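Local structure of nicotinate-nucleotide pyrophosphorylase (3TQV) at residues 163-168 and 173-178; 249-254 and 265-270; 73-78 and 101-106. The protein probably converts quinolinate and 5-phospho-alpha-D-ribose 1-diphosphate into nicotinate mononucleotide, carbon dioxide and diphosphate, a step on the way to NAD+. All blocks are in the same frame, centred on the assembly; numbering follows the deposited sequence.

Contact 1. Residues 163-168 and 173-178. With PO4 (phosphate ion), chain F.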
loop_
_atom_site.group_PDB
_atom_site.type_symbol
_atom_site.label_atom_id
_atom_site.label_comp_id
_atom_site.label_asym_id
_atom_site.label_seq_id
_atom_site.Cartn_x
_atom_site.Cartn_y
_atom_site.Cartn_z
ATOM N N ASN B 163 6.281 13.603 -11.716
ATOM C CA ASN B 163 6.913 13.474 -10.421
ATOM C C ASN B 163 7.321 14.794 -9.779
ATOM O O ASN B 163 8.203 15.491 -10.266
ATOM C CB ASN B 163 8.138 12.566 -10.533
ATOM C CG ASN B 163 7.791 11.155 -11.004
ATOM O OD1 ASN B 163 6.759 10.603 -10.628
ATOM N ND2 ASN B 163 8.656 10.570 -11.828
ATOM N N HIS B 164 6.674 15.126 -8.667
ATOM C CA HIS B 164 7.202 16.096 -7.717
ATOM C C HIS B 164 8.517 15.505 -7.214
ATOM O O HIS B 164 8.886 14.408 -7.611
ATOM C CB HIS B 164 6.214 16.256 -6.572
ATOM C CG HIS B 164 6.567 17.336 -5.601
ATOM N ND1 HIS B 164 6.440 18.673 -5.898
ATOM C CD2 HIS B 164 7.007 17.274 -4.326
ATOM C CE1 HIS B 164 6.804 19.391 -4.852
ATOM N NE2 HIS B 164 7.145 18.565 -3.882
ATOM N N ARG B 165 9.231 16.211 -6.350
ATOM C CA ARG B 165 10.568 15.756 -5.981
ATOM C C ARG B 165 10.562 14.300 -5.500
ATOM O O ARG B 165 9.607 13.853 -4.876
ATOM C CB ARG B 165 11.179 16.673 -4.927
ATOM C CG ARG B 165 10.314 16.840 -3.702
ATOM C CD ARG B 165 11.035 17.574 -2.590
ATOM N NE ARG B 165 10.306 17.468 -1.327
ATOM C CZ ARG B 165 10.746 17.908 -0.149
ATOM N NH1 ARG B 165 11.934 18.499 -0.044
ATOM N NH2 ARG B 165 9.980 17.749 0.927
ATOM N N ILE B 166 11.618 13.550 -5.791
ATOM C CA ILE B 166 11.704 12.187 -5.282
ATOM C C ILE B 166 11.799 12.123 -3.755
ATOM O O ILE B 166 11.203 11.239 -3.137
ATOM C CB ILE B 166 12.891 11.397 -5.884
ATOM C CG1 ILE B 166 12.863 11.476 -7.410
ATOM C CG2 ILE B 166 12.889 9.944 -5.372
ATOM C CD1 ILE B 166 11.480 11.226 -8.011
ATOM N N GLY B 167 12.544 13.042 -3.143
ATOM C CA GLY B 167 12.776 12.960 -1.711
ATOM C C GLY B 167 13.226 14.212 -0.986
ATOM O O GLY B 167 12.776 15.319 -1.302
ATOM N N LEU B 168 14.098 14.045 0.008
ATOM C CA LEU B 168 14.584 15.193 0.772
ATOM C C LEU B 168 15.899 15.748 0.203
ATOM O O LEU B 168 16.402 16.780 0.655
ATOM C CB LEU B 168 14.731 14.840 2.259
ATOM C CG LEU B 168 13.457 14.433 3.021
ATOM C CD1 LEU B 168 13.779 13.686 4.319
ATOM C CD2 LEU B 168 12.519 15.618 3.293
ATOM N N LEU B 173 12.162 22.103 -0.246
ATOM C CA LEU B 173 10.749 22.383 0.044
ATOM C C LEU B 173 10.610 23.124 1.343
ATOM O O LEU B 173 10.633 22.522 2.407
ATOM C CB LEU B 173 9.889 21.114 0.078
ATOM C CG LEU B 173 8.380 21.360 0.292
ATOM C CD1 LEU B 173 7.867 22.570 -0.507
ATOM C CD2 LEU B 173 7.533 20.120 -0.020
ATOM N N ILE B 174 10.474 24.440 1.248
ATOM C CA ILE B 174 10.481 25.303 2.424
ATOM C C ILE B 174 9.080 25.518 2.957
ATOM O O ILE B 174 8.238 26.079 2.250
ATOM C CB ILE B 174 11.082 26.666 2.112
ATOM C CG1 ILE B 174 12.502 26.494 1.554
ATOM C CG2 ILE B 174 11.059 27.552 3.363
ATOM C CD1 ILE B 174 13.032 27.711 0.819
ATOM N N LYS B 175 8.857 25.081 4.205
ATOM C CA LYS B 175 7.539 25.074 4.858
ATOM C C LYS B 175 7.433 26.073 6.017
ATOM O O LYS B 175 8.414 26.740 6.362
ATOM C CB LYS B 175 7.210 23.663 5.370
ATOM C CG LYS B 175 6.960 22.651 4.264
ATOM C CD LYS B 175 6.705 21.261 4.817
ATOM C CE LYS B 175 6.246 20.307 3.716
ATOM N NZ LYS B 175 6.893 18.954 3.788
ATOM N N GLU B 176 6.233 26.174 6.600
ATOM C CA GLU B 176 5.988 26.991 7.792
ATOM C C GLU B 176 7.098 26.722 8.803
ATOM O O GLU B 176 7.805 27.640 9.235
ATOM C CB GLU B 176 4.607 26.652 8.406
ATOM C CG GLU B 176 4.230 27.418 9.699
ATOM C CD GLU B 176 3.987 26.509 10.930
ATOM O OE1 GLU B 176 4.280 25.290 10.872
ATOM O OE2 GLU B 176 3.499 27.022 11.966
ATOM N N ASN B 177 7.246 25.449 9.159
ATOM C CA ASN B 177 8.272 25.012 10.103
ATOM C C ASN B 177 9.656 25.571 9.743
ATOM O O ASN B 177 10.397 25.979 10.627
ATOM C CB ASN B 177 8.299 23.469 10.232
ATOM C CG ASN B 177 7.038 22.887 10.934
ATOM O OD1 ASN B 177 6.424 21.927 10.448
ATOM N ND2 ASN B 177 6.677 23.453 12.088
ATOM N N HIS B 178 9.996 25.608 8.452
ATOM C CA HIS B 178 11.304 26.115 8.011
ATOM C C HIS B 178 11.340 27.635 7.989
ATOM O O HIS B 178 12.348 28.251 8.343
ATOM C CB HIS B 178 11.661 25.627 6.602
ATOM C CG HIS B 178 11.510 24.152 6.406
ATOM N ND1 HIS B 178 12.558 23.273 6.558
ATOM C CD2 HIS B 178 10.441 23.406 6.042
ATOM C CE1 HIS B 178 12.137 22.044 6.311
ATOM N NE2 HIS B 178 10.855 22.098 5.996
HETATM P P PO4 F . 6.702 16.429 -0.437
HETATM O O1 PO4 F . 5.865 17.623 -0.779
HETATM O O2 PO4 F . 5.879 15.173 -0.510
HETATM O O3 PO4 F . 7.853 16.342 -1.391
HETATM O O4 PO4 F . 7.250 16.598 0.949
#
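Arg-165 lays one face of its guanidinium group over Leu-173, whose CB sits 3.2 Å above the plane and toward the rim of the group; the two side chains cross at about a right angle. The nearest pair here is NH1 of Arg-165 and CB of Leu-173, 3.3 Å apart. On the other face lies the Gly-167 backbone, more loosely, so the planar group is held between the turn of its own loop and the end of strand 171-174. Its edge is given to a phosphate ion. NE of Arg-165 donates to O3 of the phosphate at 2.7 Å in an almost straight bond (178°), and NH2 of Arg-165 donates to O4 at 3.0 Å, so two neighbouring N-H groups grip two oxygens and fix the rotation of the guanidinium. CG of Arg-165 stands between the backbone N and the carbonyl carbon (chi1 55°), and from there the chain runs extended to NE. The remaining nitrogen, NH1, is tied back to the carbonyl oxygen of Ala-171. His-164 turns the edge of its ring to the same phosphate, with O3 in the ring plane. From the far segment Lys-175, bent at its last torsion, brings NZ to 3.7 Å from O4 of the phosphate, adding positive charge that probably helps to hold the anion. The backbone N of Arg-142 also bonds to the phosphate. With Arg-165 and Lys-175 both predicted to bind substrate, this basic cluster beside the end of a parallel strand is consistent with the anion-binding active site of a quinolinate phosphoribosyltransferase.

Contact 2. Residues 249-254 and 265-270. With PO4 (phosphate ion), chain E.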
loop_
_atom_site.group_PDB
_atom_site.type_symbol
_atom_site.label_atom_id
_atom_site.label_comp_id
_atom_site.label_asym_id
_atom_site.label_seq_id
_atom_site.Cartn_x
_atom_site.Cartn_y
_atom_site.Cartn_z
ATOM N N GLY B 249 -4.255 20.706 -1.140
ATOM C CA GLY B 249 -5.376 20.907 -0.238
ATOM C C GLY B 249 -6.237 19.665 -0.189
ATOM O O GLY B 249 -7.400 19.698 -0.584
ATOM N N ASN B 250 -5.639 18.572 0.282
ATOM C CA ASN B 250 -6.270 17.251 0.325
ATOM C C ASN B 250 -7.180 16.984 -0.871
ATOM O O ASN B 250 -8.383 16.815 -0.715
ATOM C CB ASN B 250 -7.036 17.079 1.646
ATOM C CG ASN B 250 -7.478 15.641 1.895
ATOM O OD1 ASN B 250 -6.946 14.695 1.301
ATOM N ND2 ASN B 250 -8.452 15.474 2.784
ATOM N N ILE B 251 -6.597 16.933 -2.061
ATOM C CA ILE B 251 -7.369 16.859 -3.299
ATOM C C ILE B 251 -7.698 15.432 -3.755
ATOM O O ILE B 251 -6.870 14.527 -3.647
ATOM C CB ILE B 251 -6.650 17.635 -4.410
ATOM C CG1 ILE B 251 -6.545 19.105 -3.998
ATOM C CG2 ILE B 251 -7.368 17.484 -5.725
ATOM C CD1 ILE B 251 -5.529 19.902 -4.793
ATOM N N ASP B 252 -8.926 15.251 -4.237
ATOM C CA ASP B 252 -9.416 13.964 -4.733
ATOM C C ASP B 252 -10.234 14.130 -6.026
ATOM O O ASP B 252 -10.416 15.244 -6.531
ATOM C CB ASP B 252 -10.253 13.247 -3.654
ATOM C CG ASP B 252 -11.524 14.022 -3.267
ATOM O OD1 ASP B 252 -12.624 13.659 -3.728
ATOM O OD2 ASP B 252 -11.433 14.995 -2.494
ATOM N N ARG B 253 -10.737 13.012 -6.541
ATOM C CA ARG B 253 -11.536 12.987 -7.761
ATOM C C ARG B 253 -12.739 13.923 -7.723
ATOM O O ARG B 253 -13.352 14.209 -8.755
ATOM C CB ARG B 253 -12.016 11.561 -8.033
ATOM C CG ARG B 253 -12.844 10.985 -6.903
ATOM C CD ARG B 253 -13.097 9.501 -7.069
ATOM N NE ARG B 253 -14.414 9.155 -6.550
ATOM C CZ ARG B 253 -14.765 9.260 -5.271
ATOM N NH1 ARG B 253 -13.891 9.695 -4.369
ATOM N NH2 ARG B 253 -15.993 8.929 -4.893
ATOM N N ASN B 254 -13.080 14.403 -6.537
ATOM C CA ASN B 254 -14.256 15.248 -6.384
ATOM C C ASN B 254 -13.965 16.744 -6.272
ATOM O O ASN B 254 -14.881 17.560 -6.360
ATOM C CB ASN B 254 -15.120 14.768 -5.214
ATOM C CG ASN B 254 -15.792 13.437 -5.502
ATOM O OD1 ASN B 254 -16.699 13.357 -6.330
ATOM N ND2 ASN B 254 -15.348 12.387 -4.823
ATOM N N ASP B 265 -0.825 25.716 -12.864
ATOM C CA ASP B 265 -0.000 24.816 -13.646
ATOM C C ASP B 265 -0.127 23.379 -13.155
ATOM O O ASP B 265 -0.287 22.445 -13.944
ATOM C CB ASP B 265 1.467 25.246 -13.548
ATOM C CG ASP B 265 1.665 26.746 -13.745
ATOM O OD1 ASP B 265 1.369 27.267 -14.846
ATOM O OD2 ASP B 265 2.160 27.406 -12.806
ATOM N N PHE B 266 -0.041 23.220 -11.837
ATOM C CA PHE B 266 0.100 21.911 -11.219
ATOM C C PHE B 266 -0.844 21.693 -10.045
ATOM O O PHE B 266 -1.127 22.613 -9.290
ATOM C CB PHE B 266 1.517 21.741 -10.703
ATOM C CG PHE B 266 2.557 21.652 -11.774
ATOM C CD1 PHE B 266 2.562 20.596 -12.671
ATOM C CD2 PHE B 266 3.569 22.598 -11.846
ATOM C CE1 PHE B 266 3.546 20.494 -13.641
ATOM C CE2 PHE B 266 4.561 22.512 -12.812
ATOM C CZ PHE B 266 4.542 21.458 -13.720
ATOM N N ILE B 267 -1.308 20.459 -9.893
ATOM C CA ILE B 267 -2.105 20.057 -8.742
ATOM C C ILE B 267 -1.434 18.885 -8.021
ATOM O O ILE B 267 -1.282 17.804 -8.591
ATOM C CB ILE B 267 -3.524 19.641 -9.164
ATOM C CG1 ILE B 267 -4.260 20.833 -9.772
ATOM C CG2 ILE B 267 -4.294 19.068 -7.980
ATOM C CD1 ILE B 267 -5.652 20.512 -10.256
ATOM N N SER B 268 -1.007 19.111 -6.782
ATOM C CA SER B 268 -0.419 18.049 -5.969
ATOM C C SER B 268 -1.525 17.189 -5.379
ATOM O O SER B 268 -2.564 17.696 -4.959
ATOM C CB SER B 268 0.434 18.630 -4.839
ATOM O OG SER B 268 1.267 17.629 -4.275
ATOM N N VAL B 269 -1.299 15.887 -5.348
ATOM C CA VAL B 269 -2.300 14.953 -4.871
ATOM C C VAL B 269 -1.607 13.775 -4.199
ATOM O O VAL B 269 -0.917 12.988 -4.852
ATOM C CB VAL B 269 -3.189 14.440 -6.023
ATOM C CG1 VAL B 269 -4.173 13.402 -5.524
ATOM C CG2 VAL B 269 -3.943 15.586 -6.660
ATOM N N GLY B 270 -1.772 13.663 -2.889
ATOM C CA GLY B 270 -1.205 12.552 -2.156
ATOM C C GLY B 270 -2.063 11.325 -2.348
ATOM O O GLY B 270 -1.598 10.201 -2.192
HETATM P P PO4 E . -2.458 15.490 0.395
HETATM O O1 PO4 E . -3.533 16.481 0.750
HETATM O O2 PO4 E . -3.003 14.113 0.628
HETATM O O3 PO4 E . -2.086 15.727 -1.045
HETATM O O4 PO4 E . -1.223 15.708 1.230
HETATM O O HOH W 1 -3.689 18.109 -2.133
#
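Ile-251 packs against Ile-267 and Val-269 where two successive parallel strands of the alpha/beta barrel-like domain, 244-248 and 266-268, run out into loops, with helix 256-260 between them in a beta-alpha-beta unit. The close side is mainly apolar, with two backbone carbonyl oxygens at its border. CD1 of Ile-251 rests 3.5 Å from CG2 of Ile-267, and CG2 of Ile-251 meets CG2 of Val-269 at 4.0 Å; Ile-251 crosses both partners at about a right angle. CG1 of Ile-251 lies beside the backbone N (chi1 -62°) and carries CD1 toward Ile-267, while the CG2 branch lies between Val-269 and Ile-267. Ile-256 and Ile-259 of helix 256-260 cover both Ile-251 and Ile-267, closing this small hydrophobic patch. Toward the phosphate, direct contact between the segments gives way to solvent and ion. A water accepts from N of Gly-249 at 2.8 Å and from N of Ile-251, and lies within hydrogen-bonding distance of Ser-268 O and of phosphate O3, bridging loop, strand end and anion. The phosphate is also held by Lys-274. Gly-249, Asn-250, Val-269 and Gly-270 are predicted to bind substrate, so the ion may mark where a substrate phosphate sits. Farther out, on the exposed side of the loop, OD1 of Asp-252 takes two bonds from Asn-254: ND2 comes nearly along the C-O axis, and the backbone N forms an Asx turn from above the carboxylate plane. At the ion itself, the N-H of Gly-270 points to phosphate O3, 2.8 Å from its N, at an angle of 141°.

Contact 3. Residues 73-78 and 101-106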
loop_
_atom_site.group_PDB
_atom_site.type_symbol
_atom_site.label_atom_id
_atom_site.label_comp_id
_atom_site.label_asym_id
_atom_site.label_seq_id
_atom_site.Cartn_x
_atom_site.Cartn_y
_atom_site.Cartn_z
ATOM N N LYS B 73 14.036 -19.566 -14.054
ATOM C CA LYS B 73 14.296 -18.916 -15.336
ATOM C C LYS B 73 13.669 -19.685 -16.509
ATOM O O LYS B 73 13.548 -19.154 -17.611
ATOM C CB LYS B 73 15.803 -18.736 -15.557
ATOM C CG LYS B 73 16.532 -18.040 -14.424
ATOM C CD LYS B 73 17.854 -17.454 -14.899
ATOM C CE LYS B 73 18.701 -16.942 -13.734
ATOM N NZ LYS B 73 17.985 -15.935 -12.872
ATOM N N ASN B 74 13.269 -20.930 -16.257
ATOM C CA ASN B 74 12.633 -21.778 -17.267
ATOM C C ASN B 74 11.241 -21.310 -17.689
ATOM O O ASN B 74 10.813 -21.594 -18.802
ATOM C CB ASN B 74 12.543 -23.237 -16.792
ATOM C CG ASN B 74 13.904 -23.893 -16.639
ATOM O OD1 ASN B 74 14.779 -23.758 -17.500
ATOM N ND2 ASN B 74 14.092 -24.604 -15.528
ATOM N N ILE B 75 10.529 -20.620 -16.796
ATOM C CA ILE B 75 9.211 -20.087 -17.137
ATOM C C ILE B 75 9.328 -19.038 -18.234
ATOM O O ILE B 75 10.031 -18.046 -18.067
ATOM C CB ILE B 75 8.498 -19.427 -15.935
ATOM C CG1 ILE B 75 8.336 -20.414 -14.773
ATOM C CG2 ILE B 75 7.136 -18.882 -16.371
ATOM C CD1 ILE B 75 7.863 -19.759 -13.461
ATOM N N GLN B 76 8.634 -19.253 -19.347
ATOM C CA GLN B 76 8.630 -18.286 -20.438
ATOM C C GLN B 76 7.418 -17.376 -20.325
ATOM O O GLN B 76 6.286 -17.847 -20.154
ATOM C CB GLN B 76 8.586 -18.996 -21.787
ATOM C CG GLN B 76 9.478 -20.208 -21.888
ATOM C CD GLN B 76 8.923 -21.248 -22.841
ATOM O OE1 GLN B 76 8.820 -21.011 -24.048
ATOM N NE2 GLN B 76 8.549 -22.405 -22.301
ATOM N N ILE B 77 7.653 -16.070 -20.439
ATOM C CA ILE B 77 6.560 -15.105 -20.364
ATOM C C ILE B 77 6.389 -14.332 -21.676
ATOM O O ILE B 77 7.364 -13.911 -22.304
ATOM C CB ILE B 77 6.754 -14.130 -19.174
ATOM C CG1 ILE B 77 5.545 -13.223 -19.015
ATOM C CG2 ILE B 77 8.015 -13.302 -19.350
ATOM C CD1 ILE B 77 5.528 -12.492 -17.683
ATOM N N THR B 78 5.142 -14.168 -22.096
ATOM C CA THR B 78 4.846 -13.282 -23.205
ATOM C C THR B 78 3.836 -12.240 -22.782
ATOM O O THR B 78 2.750 -12.563 -22.309
ATOM C CB THR B 78 4.293 -14.032 -24.406
ATOM O OG1 THR B 78 5.150 -15.133 -24.698
ATOM C CG2 THR B 78 4.216 -13.102 -25.617
ATOM N N ARG B 101 4.556 -26.237 -10.670
ATOM C CA ARG B 101 4.869 -25.942 -9.284
ATOM C C ARG B 101 5.442 -24.549 -9.167
ATOM O O ARG B 101 5.026 -23.762 -8.329
ATOM C CB ARG B 101 5.849 -26.986 -8.736
ATOM C CG ARG B 101 5.370 -28.409 -8.939
ATOM C CD ARG B 101 6.215 -29.392 -8.169
ATOM N NE ARG B 101 5.655 -30.742 -8.177
ATOM C CZ ARG B 101 6.290 -31.804 -7.699
ATOM N NH1 ARG B 101 7.494 -31.661 -7.179
ATOM N NH2 ARG B 101 5.733 -32.998 -7.739
ATOM N N SER B 102 6.407 -24.256 -10.024
ATOM C CA SER B 102 7.003 -22.928 -10.097
ATOM C C SER B 102 5.893 -21.899 -10.310
ATOM O O SER B 102 5.769 -20.936 -9.558
ATOM C CB SER B 102 8.000 -22.873 -11.257
ATOM O OG SER B 102 8.945 -23.924 -11.186
ATOM N N ILE B 103 5.066 -22.134 -11.325
ATOM C CA ILE B 103 3.989 -21.222 -11.669
ATOM C C ILE B 103 3.023 -20.996 -10.502
ATOM O O ILE B 103 2.653 -19.851 -10.206
ATOM C CB ILE B 103 3.206 -21.723 -12.893
ATOM C CG1 ILE B 103 4.047 -21.579 -14.162
ATOM C CG2 ILE B 103 1.918 -20.937 -13.061
ATOM C CD1 ILE B 103 3.443 -22.256 -15.378
ATOM N N LEU B 104 2.615 -22.085 -9.852
ATOM C CA LEU B 104 1.665 -21.987 -8.756
ATOM C C LEU B 104 2.276 -21.221 -7.595
ATOM O O LEU B 104 1.564 -20.658 -6.756
ATOM C CB LEU B 104 1.213 -23.374 -8.276
ATOM C CG LEU B 104 0.282 -24.162 -9.201
ATOM C CD1 LEU B 104 -0.091 -25.513 -8.588
ATOM C CD2 LEU B 104 -0.955 -23.344 -9.581
ATOM N N THR B 105 3.600 -21.215 -7.553
ATOM C CA THR B 105 4.325 -20.552 -6.485
ATOM C C THR B 105 4.574 -19.095 -6.838
ATOM O O THR B 105 4.399 -18.207 -6.002
ATOM C CB THR B 105 5.642 -21.278 -6.180
ATOM O OG1 THR B 105 5.340 -22.590 -5.672
ATOM C CG2 THR B 105 6.453 -20.503 -5.151
ATOM N N ALA B 106 4.971 -18.853 -8.084
ATOM C CA ALA B 106 5.183 -17.490 -8.564
ATOM C C ALA B 106 3.917 -16.636 -8.421
ATOM O O ALA B 106 3.980 -15.419 -8.178
ATOM C CB ALA B 106 5.640 -17.512 -10.012
#
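Ile-75 reaches the helix at Ser-102 and Ile-103 because its CG1 lies anti to the carbonyl carbon (chi1 -58°) and its next torsion is extended (chi2 170°), which sends CD1 out as the leading atom. That methyl carries most of the contact between 73-78 and 101-106. It stands 3.8 Å from CB of Ser-102, then 4.2 Å from the backbone N of Ile-103, and it flanks the Ile-103 side chain, with CD1 of Ile-75 4.3 Å from CG1 of Ile-103. One turn farther along, the Ala-106 methyl borders the same spot less closely. The isoleucine end therefore lies against the first turns of the helix, beside the small side chain of Ser-102; the nearest CA atoms, those of Ile-75 and Ile-103, are 7.6 Å apart. No hydrogen bond joins the two segments directly. The hydroxyl of Ser-102, beside its own backbone N, is turned from the methyl contact to a polar partner: OG bonds to OD2 of Asp-72, while OD1 of that carboxylate accepts from N of Asn-74. One aspartate just before 73-78 thus ties the helix to the turn that leads into the strand, at the rim of an otherwise apolar contact. The helix itself is braced by the bond from N of Ala-106 to O of Ser-102, 2.7 Å. Within the N-terminal domain, Ile-75 is further packed by Ile-68 of helix 61-71 and Leu-96 of strand 92-97. Ile-103 leans on Leu-283 and Val-285 of strand 281-285, so helix 100-130 begins against the antiparallel sheet, with helix 61-71 also touching it through Leu-71 on Thr-105 and Ala-106.

In the fold
Along the chain the order is contact 3, contact 1, contact 2. Contacts 1 and 2 both belong to the parallel six-stranded sheet of the C-terminal domain: their centres are about 16 Å apart and their nearest atoms about 5 Å, consistent with the two phosphate-bearing loop regions lining one substrate pocket. Contact 3 is remote, its centre about 42 Å from that of contact 1 and about 40 Å from that of contact 2, in the N-terminal domain. Helix 100-130 spans the gap, beginning in contact 3 and packing near its far end on Val-269 of contact 2. Contacts 1 and 3 both touch the second subunit, where His-178 of one subunit packs on Leu-104 of the other.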